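PDB 5DYN: putative peptidase, which is a clostripain-family cysteine protease, present here as an N-terminal fragment, and probably activates the Bacteroides fragilis toxin by proteolytic cleavage. Local coordinates for residues A[43-54]-A[66-76]. Numbering follows the deposited sequence.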
loop_
_atom_site.group_PDB
_atom_site.type_symbol
_atom_site.label_atom_id
_atom_site.label_comp_id
_atom_site.label_asym_id
_atom_site.label_seq_id
_atom_site.Cartn_x
_atom_site.Cartn_y
_atom_site.Cartn_z
ATOM N N MET A 43 -10.093 -18.474 5.924
ATOM C CA MET A 43 -9.386 -19.647 5.427
ATOM C C MET A 43 -10.313 -20.859 5.344
ATOM O O MET A 43 -10.018 -21.835 4.649
ATOM C CB MET A 43 -8.180 -19.939 6.325
ATOM C CG MET A 43 -7.259 -21.039 5.838
ATOM S SD MET A 43 -6.939 -21.001 4.065
ATOM C CE MET A 43 -6.229 -19.386 3.866
ATOM N N ARG A 44 -11.442 -20.783 6.042
ATOM C CA ARG A 44 -12.411 -21.874 6.067
ATOM C C ARG A 44 -13.005 -22.139 4.688
ATOM O O ARG A 44 -13.140 -23.290 4.274
ATOM C CB ARG A 44 -13.526 -21.571 7.070
ATOM C CG ARG A 44 -13.085 -21.666 8.522
ATOM C CD ARG A 44 -14.130 -21.110 9.477
ATOM N NE ARG A 44 -15.434 -21.744 9.312
ATOM C CZ ARG A 44 -16.490 -21.154 8.759
ATOM N NH1 ARG A 44 -16.400 -19.908 8.312
ATOM N NH2 ARG A 44 -17.637 -21.810 8.654
ATOM N N GLN A 45 -13.360 -21.075 3.977
ATOM C CA GLN A 45 -13.901 -21.225 2.632
ATOM C C GLN A 45 -12.784 -21.164 1.592
ATOM O O GLN A 45 -12.982 -20.660 0.487
ATOM C CB GLN A 45 -14.961 -20.157 2.353
ATOM C CG GLN A 45 -16.163 -20.231 3.288
ATOM C CD GLN A 45 -17.482 -20.408 2.549
ATOM O OE1 GLN A 45 -17.750 -19.726 1.558
ATOM N NE2 GLN A 45 -18.313 -21.327 3.030
ATOM N N VAL A 46 -11.615 -21.683 1.961
ATOM C CA VAL A 46 -10.463 -21.754 1.067
ATOM C C VAL A 46 -9.906 -23.177 1.017
ATOM O O VAL A 46 -9.724 -23.820 2.052
ATOM C CB VAL A 46 -9.339 -20.784 1.503
ATOM C CG1 VAL A 46 -8.089 -20.986 0.655
ATOM C CG2 VAL A 46 -9.813 -19.346 1.426
ATOM N N ASP A 47 -9.642 -23.663 -0.192
ATOM C CA ASP A 47 -9.090 -25.000 -0.393
ATOM C C ASP A 47 -7.658 -25.088 0.136
ATOM O O ASP A 47 -6.707 -24.707 -0.549
ATOM C CB ASP A 47 -9.138 -25.365 -1.878
ATOM C CG ASP A 47 -8.775 -26.809 -2.135
ATOM O OD1 ASP A 47 -8.970 -27.641 -1.224
ATOM O OD2 ASP A 47 -8.304 -27.114 -3.252
ATOM N N ALA A 48 -7.510 -25.606 1.353
ATOM C CA ALA A 48 -6.230 -25.571 2.059
ATOM C C ALA A 48 -5.227 -26.617 1.578
ATOM O O ALA A 48 -4.163 -26.774 2.179
ATOM C CB ALA A 48 -6.459 -25.732 3.556
ATOM N N THR A 49 -5.553 -27.330 0.506
ATOM C CA THR A 49 -4.621 -28.309 -0.035
ATOM C C THR A 49 -3.719 -27.670 -1.088
ATOM O O THR A 49 -2.560 -28.055 -1.237
ATOM C CB THR A 49 -5.350 -29.531 -0.643
ATOM O OG1 THR A 49 -4.384 -30.463 -1.142
ATOM C CG2 THR A 49 -6.265 -29.116 -1.779
ATOM N N SER A 50 -4.252 -26.680 -1.800
ATOM C CA SER A 50 -3.506 -26.001 -2.853
ATOM C C SER A 50 -3.156 -24.567 -2.458
ATOM O O SER A 50 -2.161 -24.009 -2.923
ATOM C CB SER A 50 -4.304 -26.012 -4.157
ATOM O OG SER A 50 -5.684 -25.806 -3.908
ATOM N N GLY A 51 -3.976 -23.975 -1.595
ATOM C CA GLY A 51 -3.728 -22.626 -1.116
ATOM C C GLY A 51 -2.932 -22.608 0.175
ATOM O O GLY A 51 -3.292 -23.275 1.147
ATOM N N ASN A 52 -1.844 -21.845 0.186
ATOM C CA ASN A 52 -0.996 -21.735 1.367
ATOM C C ASN A 52 -0.977 -20.323 1.938
ATOM O O ASN A 52 -0.343 -19.428 1.376
ATOM C CB ASN A 52 0.434 -22.167 1.044
ATOM C CG ASN A 52 0.506 -23.566 0.472
ATOM O OD1 ASN A 52 0.409 -24.553 1.202
ATOM N ND2 ASN A 52 0.690 -23.660 -0.840
ATOM N N LEU A 53 -1.673 -20.124 3.054
ATOM C CA LEU A 53 -1.626 -18.843 3.748
ATOM C C LEU A 53 -0.603 -18.873 4.868
ATOM O O LEU A 53 -0.837 -19.452 5.929
ATOM C CB LEU A 53 -2.991 -18.466 4.314
ATOM C CG LEU A 53 -3.032 -17.112 5.029
ATOM C CD1 LEU A 53 -2.605 -15.993 4.084
ATOM C CD2 LEU A 53 -4.410 -16.832 5.607
ATOM N N LEU A 54 0.536 -18.243 4.624
ATOM C CA LEU A 54 1.571 -18.144 5.636
ATOM C C LEU A 54 1.483 -16.786 6.314
ATOM O O LEU A 54 1.144 -15.784 5.686
ATOM C CB LEU A 54 2.953 -18.369 5.023
ATOM C CG LEU A 54 3.415 -19.831 4.935
ATOM C CD1 LEU A 54 2.443 -20.708 4.162
ATOM C CD2 LEU A 54 4.785 -19.910 4.312
ATOM N N ILE A 66 3.975 -18.763 10.734
ATOM C CA ILE A 66 3.016 -19.848 10.840
ATOM C C ILE A 66 2.288 -20.078 9.525
ATOM O O ILE A 66 2.428 -19.302 8.580
ATOM C CB ILE A 66 1.971 -19.575 11.941
ATOM C CG1 ILE A 66 1.040 -18.440 11.516
ATOM C CG2 ILE A 66 2.652 -19.258 13.266
ATOM C CD1 ILE A 66 0.021 -18.065 12.562
ATOM N N ARG A 67 1.515 -21.154 9.477
ATOM C CA ARG A 67 0.695 -21.470 8.320
ATOM C C ARG A 67 -0.712 -21.802 8.786
ATOM O O ARG A 67 -0.893 -22.607 9.697
ATOM C CB ARG A 67 1.292 -22.638 7.533
ATOM C CG ARG A 67 0.429 -23.092 6.370
ATOM C CD ARG A 67 1.007 -24.314 5.677
ATOM N NE ARG A 67 0.221 -24.676 4.501
ATOM C CZ ARG A 67 -0.836 -25.482 4.529
ATOM N NH1 ARG A 67 -1.231 -26.021 5.676
ATOM N NH2 ARG A 67 -1.497 -25.755 3.412
ATOM N N LEU A 68 -1.705 -21.172 8.171
ATOM C CA LEU A 68 -3.093 -21.397 8.556
ATOM C C LEU A 68 -3.710 -22.516 7.729
ATOM O O LEU A 68 -4.525 -22.269 6.843
ATOM C CB LEU A 68 -3.910 -20.113 8.403
ATOM C CG LEU A 68 -3.442 -18.915 9.233
ATOM C CD1 LEU A 68 -4.428 -17.762 9.119
ATOM C CD2 LEU A 68 -3.234 -19.307 10.688
ATOM N N GLY A 69 -3.309 -23.748 8.021
ATOM C CA GLY A 69 -3.849 -24.903 7.333
ATOM C C GLY A 69 -5.070 -25.448 8.044
ATOM O O GLY A 69 -5.507 -24.900 9.054
ATOM N N LYS A 70 -5.626 -26.528 7.510
ATOM C CA LYS A 70 -6.769 -27.186 8.132
ATOM C C LYS A 70 -6.373 -28.558 8.647
ATOM O O LYS A 70 -5.592 -29.258 8.004
ATOM C CB LYS A 70 -7.925 -27.321 7.142
ATOM C CG LYS A 70 -8.470 -26.008 6.617
ATOM C CD LYS A 70 -9.513 -26.269 5.546
ATOM C CE LYS A 70 -10.194 -24.997 5.092
ATOM N NZ LYS A 70 -11.177 -25.280 4.011
ATOM N N ASP A 71 -6.907 -28.952 9.800
ATOM C CA ASP A 71 -6.669 -30.303 10.287
ATOM C C ASP A 71 -7.478 -31.286 9.446
ATOM O O ASP A 71 -8.241 -30.883 8.570
ATOM C CB ASP A 71 -6.994 -30.434 11.786
ATOM C CG ASP A 71 -8.440 -30.092 12.130
ATOM O OD1 ASP A 71 -9.315 -30.083 11.240
ATOM O OD2 ASP A 71 -8.706 -29.847 13.326
ATOM N N LYS A 72 -7.319 -32.575 9.712
ATOM C CA LYS A 72 -7.937 -33.600 8.880
ATOM C C LYS A 72 -9.460 -33.619 9.076
ATOM O O LYS A 72 -10.177 -34.346 8.384
ATOM C CB LYS A 72 -7.347 -34.987 9.180
ATOM C CG LYS A 72 -6.072 -35.029 10.050
ATOM C CD LYS A 72 -4.892 -34.207 9.516
ATOM C CE LYS A 72 -3.682 -34.335 10.436
ATOM N NZ LYS A 72 -3.980 -33.760 11.793
ATOM N N LYS A 73 -9.945 -32.812 10.018
ATOM C CA LYS A 73 -11.382 -32.644 10.255
ATOM C C LYS A 73 -11.920 -31.382 9.576
ATOM O O LYS A 73 -13.130 -31.151 9.537
ATOM C CB LYS A 73 -11.677 -32.588 11.757
ATOM N N GLY A 74 -11.012 -30.566 9.046
ATOM C CA GLY A 74 -11.395 -29.359 8.333
ATOM C C GLY A 74 -11.299 -28.089 9.159
ATOM O O GLY A 74 -11.485 -26.986 8.643
ATOM N N LYS A 75 -11.013 -28.244 10.448
ATOM C CA LYS A 75 -10.852 -27.104 11.343
ATOM C C LYS A 75 -9.556 -26.360 11.033
ATOM O O LYS A 75 -8.499 -26.975 10.898
ATOM C CB LYS A 75 -10.864 -27.570 12.803
ATOM C CG LYS A 75 -10.542 -26.487 13.827
ATOM C CD LYS A 75 -10.543 -27.052 15.243
ATOM C CE LYS A 75 -11.603 -26.397 16.116
ATOM N NZ LYS A 75 -11.026 -25.332 16.983
ATOM N N VAL A 76 -9.638 -25.039 10.914
ATOM C CA VAL A 76 -8.454 -24.229 10.646
ATOM C C VAL A 76 -7.514 -24.240 11.848
ATOM O O VAL A 76 -7.929 -23.961 12.972
ATOM C CB VAL A 76 -8.829 -22.775 10.296
ATOM C CG1 VAL A 76 -7.582 -21.907 10.211
ATOM C CG2 VAL A 76 -9.603 -22.732 8.987
#
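Leu-54 and Arg-67 form an antiparallel, non-hydrogen-bonded pair between strands 51-54 and 66-70, whose directions differ by 141°, and Leu-68 N bonds Leu-53 O beside it at 3.0 Å and a nearly straight 171°. Toward Gly-51 and Lys-70 the strands diverge, the CA atoms of Leu-53 and Leu-68 already lying 5.6 Å apart against 4.4 Å for Leu-54 and Arg-67, and side chains make the remaining links. Arg-67 runs extended from CG to NE over Leu-54 CD1, which lies 3.8 Å from its CG. Its NH2 is gripped by two acceptors near the guanidinium plane, Ala-48 O at 3.1 Å and Asn-52 OD1 at 3.2 Å; NE adds a weak bond to the same OD1. Because the amide and guanidinium planes stand 55° apart, the meeting is not coplanar. Lys-70 is likewise stretched out beyond CG: its methylenes pass alongside Ala-48 CB, and NZ donates to Arg-44 O and Val-46 O, each 2.8 Å away and each approached from above its carbonyl plane. One ammonium thus bridges two carbonyls of the type I turn from Met-43 to Val-46. On the apolar side, Leu-53 CD2 and Leu-68 CD1 lie side by side at 3.6 Å, while Val-76 CG2 packs on Met-43 CB and Arg-44 CG. Met-39 of helix 29-43 covers both leucines, and Phe-73 of a neighbouring subunit packs on Leu-53. Strand 16-23 flanks 51-58, strand 76-83 flanks 64-70, and this hairpin joins them within the mixed sheet.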